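Local coordinates for cytoplasmic protein (Cryptococcus neoformans var. grubii serotype A, PDB 7LPO) that probably hydrolyses steryl beta-glucosides, as a sterylglucosidase of glycoside hydrolase family 5, at residues Val398-Asp403 / Gln428-Arg433. Sequence-based numbering, arbitrary orientation.
Sequences VDFVDD and QAPVLR
The ring corner of P430, its CG, rests against both F400 and V401, the first two residues of helix 400-419. P430 CG sits 3.5 Å from CE2 of F400, at the rim of the phenyl ring and near its plane, so the proline meets an edge. The same CG lies 3.8 Å from CG2 of V401. F400 holds its CG anti to the backbone N (chi1 169°), which carries the ring out toward the loop, edge first; its ring also packs edge-to-face with F216. V401 turns CG2 anti to its carbonyl carbon, and this one methyl reaches both P430 and R433, whose CB is 3.9 Å away. Segment 428-433 opens the loop after strand 424-427, one of the parallel strands of the TIM-barrel expected for family 5, so the contact joins the start of what is probably a barrel helix to the loop leaving the strand after it. A type II turn from P430 to R433, closed by R433 N to P430 O at 3.0 Å, brings both residues to the same methyl. The aliphatic base of R433 does the packing, while its guanidinium runs on to a salt bridge with E274. On the helix side D399 is the N-cap: its OD1 accepts weak bonds from V401 N (2.9 Å) and D402 N, and D399 N donates to D403 OD2 at 2.8 Å, reaching it from above the carboxylate plane.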
ATOM      1  N   VAL A 398     -16.390 -15.366  15.209  1.00 32.06           N
ATOM      2  CA  VAL A 398     -16.268 -14.853  13.847  1.00 27.44           C
ATOM      3  C   VAL A 398     -14.801 -14.700  13.457  1.00 23.52           C
ATOM      4  O   VAL A 398     -13.910 -14.527  14.291  1.00 22.97           O
ATOM      5  CB  VAL A 398     -17.007 -13.507  13.662  1.00 26.93           C
ATOM      6  CG1 VAL A 398     -18.511 -13.664  13.883  1.00 28.15           C
ATOM      7  CG2 VAL A 398     -16.411 -12.451  14.589  1.00 25.95           C
ATOM      8  N   ASP A 399     -14.564 -14.733  12.149  1.00 24.11           N
ATOM      9  CA  ASP A 399     -13.257 -14.513  11.538  1.00 22.69           C
ATOM     10  C   ASP A 399     -13.421 -13.375  10.541  1.00 19.46           C
ATOM     11  O   ASP A 399     -14.107 -13.532   9.528  1.00 18.62           O
ATOM     12  CB  ASP A 399     -12.763 -15.782  10.846  1.00 29.56           C
ATOM     13  CG  ASP A 399     -11.365 -15.638  10.276  1.00 39.14           C
ATOM     14  OD1 ASP A 399     -11.004 -14.530   9.824  1.00 43.02           O
ATOM     15  OD2 ASP A 399     -10.622 -16.647  10.278  1.00 43.69           O
ATOM     16  N   PHE A 400     -12.789 -12.233  10.819  1.00 20.40           N
ATOM     17  CA  PHE A 400     -12.971 -11.072   9.954  1.00 19.47           C
ATOM     18  C   PHE A 400     -12.628 -11.401   8.507  1.00 18.57           C
ATOM     19  O   PHE A 400     -13.372 -11.042   7.587  1.00 18.55           O
ATOM     20  CB  PHE A 400     -12.115  -9.902  10.441  1.00 18.73           C
ATOM     21  CG  PHE A 400     -12.037  -8.764   9.461  1.00 16.99           C
ATOM     22  CD1 PHE A 400     -13.139  -7.985   9.208  1.00 18.39           C
ATOM     23  CD2 PHE A 400     -10.867  -8.494   8.781  1.00 18.00           C
ATOM     24  CE1 PHE A 400     -13.082  -6.941   8.306  1.00 18.39           C
ATOM     25  CE2 PHE A 400     -10.803  -7.464   7.874  1.00 18.07           C
ATOM     26  CZ  PHE A 400     -11.924  -6.685   7.635  1.00 18.46           C
ATOM     27  N   VAL A 401     -11.510 -12.097   8.290  1.00 17.19           N
ATOM     28  CA  VAL A 401     -11.019 -12.300   6.931  1.00 19.86           C
ATOM     29  C   VAL A 401     -11.903 -13.281   6.175  1.00 22.09           C
ATOM     30  O   VAL A 401     -12.223 -13.058   5.000  1.00 22.97           O
ATOM     31  CB  VAL A 401      -9.554 -12.774   6.946  1.00 18.68           C
ATOM     32  CG1 VAL A 401      -9.122 -13.181   5.551  1.00 19.39           C
ATOM     33  CG2 VAL A 401      -8.653 -11.691   7.481  1.00 18.39           C
ATOM     34  N   ASP A 402     -12.312 -14.377   6.822  1.00 27.22           N
ATOM     35  CA  ASP A 402     -13.081 -15.392   6.106  1.00 29.78           C
ATOM     36  C   ASP A 402     -14.557 -15.031   5.992  1.00 27.12           C
ATOM     37  O   ASP A 402     -15.201 -15.378   4.998  1.00 31.71           O
ATOM     38  CB  ASP A 402     -12.975 -16.764   6.786  1.00 35.93           C
ATOM     39  CG  ASP A 402     -11.550 -17.178   7.077  1.00 45.32           C
ATOM     40  OD1 ASP A 402     -10.625 -16.756   6.343  1.00 48.00           O
ATOM     41  OD2 ASP A 402     -11.357 -17.943   8.050  1.00 49.67           O
ATOM     42  N   ASP A 403     -15.119 -14.369   6.998  1.00 20.69           N
ATOM     43  CA  ASP A 403     -16.561 -14.173   7.046  1.00 21.41           C
ATOM     44  C   ASP A 403     -17.020 -12.853   6.446  1.00 21.84           C
ATOM     45  O   ASP A 403     -18.170 -12.766   6.000  1.00 23.91           O
ATOM     46  CB  ASP A 403     -17.059 -14.242   8.488  1.00 25.91           C
ATOM     47  CG  ASP A 403     -16.733 -15.562   9.152  1.00 31.87           C
ATOM     48  OD1 ASP A 403     -16.580 -16.566   8.419  1.00 34.23           O
ATOM     49  OD2 ASP A 403     -16.619 -15.586  10.400  1.00 32.87           O
ATOM     50  N   GLN A 428      -5.144  -8.580  -1.866  1.00 16.61           N
ATOM     51  CA  GLN A 428      -4.493  -7.926  -0.737  1.00 17.40           C
ATOM     52  C   GLN A 428      -5.334  -8.225   0.493  1.00 18.17           C
ATOM     53  O   GLN A 428      -6.292  -7.510   0.793  1.00 18.49           O
ATOM     54  CB  GLN A 428      -4.362  -6.423  -0.949  1.00 19.03           C
ATOM     55  CG  GLN A 428      -3.373  -5.762   0.001  1.00 19.56           C
ATOM     56  CD  GLN A 428      -3.604  -4.267   0.124  1.00 19.73           C
ATOM     57  OE1 GLN A 428      -3.505  -3.696   1.209  1.00 19.36           O
ATOM     58  NE2 GLN A 428      -3.900  -3.624  -0.997  1.00 19.25           N
ATOM     59  N   ALA A 429      -4.974  -9.297   1.196  1.00 21.42           N
ATOM     60  CA  ALA A 429      -5.608  -9.607   2.462  1.00 23.55           C
ATOM     61  C   ALA A 429      -5.374  -8.467   3.448  1.00 20.81           C
ATOM     62  O   ALA A 429      -4.457  -7.661   3.271  1.00 18.80           O
ATOM     63  CB  ALA A 429      -5.056 -10.911   3.034  1.00 26.55           C
ATOM     64  N   PRO A 430      -6.202  -8.372   4.487  1.00 19.79           N
ATOM     65  CA  PRO A 430      -5.971  -7.348   5.514  1.00 20.44           C
ATOM     66  C   PRO A 430      -4.574  -7.447   6.118  1.00 20.60           C
ATOM     67  O   PRO A 430      -3.989  -8.524   6.238  1.00 18.36           O
ATOM     68  CB  PRO A 430      -7.056  -7.641   6.556  1.00 21.31           C
ATOM     69  CG  PRO A 430      -8.162  -8.299   5.759  1.00 19.99           C
ATOM     70  CD  PRO A 430      -7.465  -9.103   4.692  1.00 18.44           C
ATOM     71  N   VAL A 431      -4.049  -6.286   6.505  1.00 22.19           N
ATOM     72  CA  VAL A 431      -2.684  -6.179   7.000  1.00 24.99           C
ATOM     73  C   VAL A 431      -2.434  -7.220   8.078  1.00 26.06           C
ATOM     74  O   VAL A 431      -3.257  -7.421   8.975  1.00 25.83           O
ATOM     75  CB  VAL A 431      -2.440  -4.753   7.528  1.00 28.72           C
ATOM     76  CG1 VAL A 431      -1.215  -4.700   8.410  1.00 31.27           C
ATOM     77  CG2 VAL A 431      -2.293  -3.775   6.374  1.00 29.61           C
ATOM     78  N   LEU A 432      -1.284  -7.888   7.974  1.00 29.56           N
ATOM     79  CA  LEU A 432      -0.766  -8.836   8.954  1.00 31.48           C
ATOM     80  C   LEU A 432      -1.620 -10.086   9.100  1.00 28.85           C
ATOM     81  O   LEU A 432      -1.457 -10.828  10.074  1.00 27.98           O
ATOM     82  CB  LEU A 432      -0.599  -8.163  10.322  1.00 33.46           C
ATOM     83  CG  LEU A 432       0.490  -7.085  10.391  1.00 32.79           C
ATOM     84  CD1 LEU A 432       0.478  -6.404  11.756  1.00 31.29           C
ATOM     85  CD2 LEU A 432       1.870  -7.669  10.087  1.00 32.52           C
ATOM     86  N   ARG A 433      -2.528 -10.342   8.166  1.00 27.71           N
ATOM     87  CA  ARG A 433      -3.342 -11.548   8.174  1.00 29.40           C
ATOM     88  C   ARG A 433      -3.005 -12.393   6.950  1.00 28.61           C
ATOM     89  O   ARG A 433      -2.591 -11.877   5.907  1.00 28.16           O
ATOM     90  CB  ARG A 433      -4.849 -11.212   8.178  1.00 30.95           C
ATOM     91  CG  ARG A 433      -5.299 -10.175   9.222  1.00 31.04           C
ATOM     92  CD  ARG A 433      -5.276 -10.740  10.638  1.00 34.26           C
ATOM     93  NE  ARG A 433      -6.264 -10.093  11.502  1.00 38.79           N
ATOM     94  CZ  ARG A 433      -6.069  -9.793  12.787  1.00 43.93           C
ATOM     95  NH1 ARG A 433      -4.910 -10.081  13.387  1.00 47.32           N
ATOM     96  NH2 ARG A 433      -7.039  -9.203  13.480  1.00 44.01           N
TER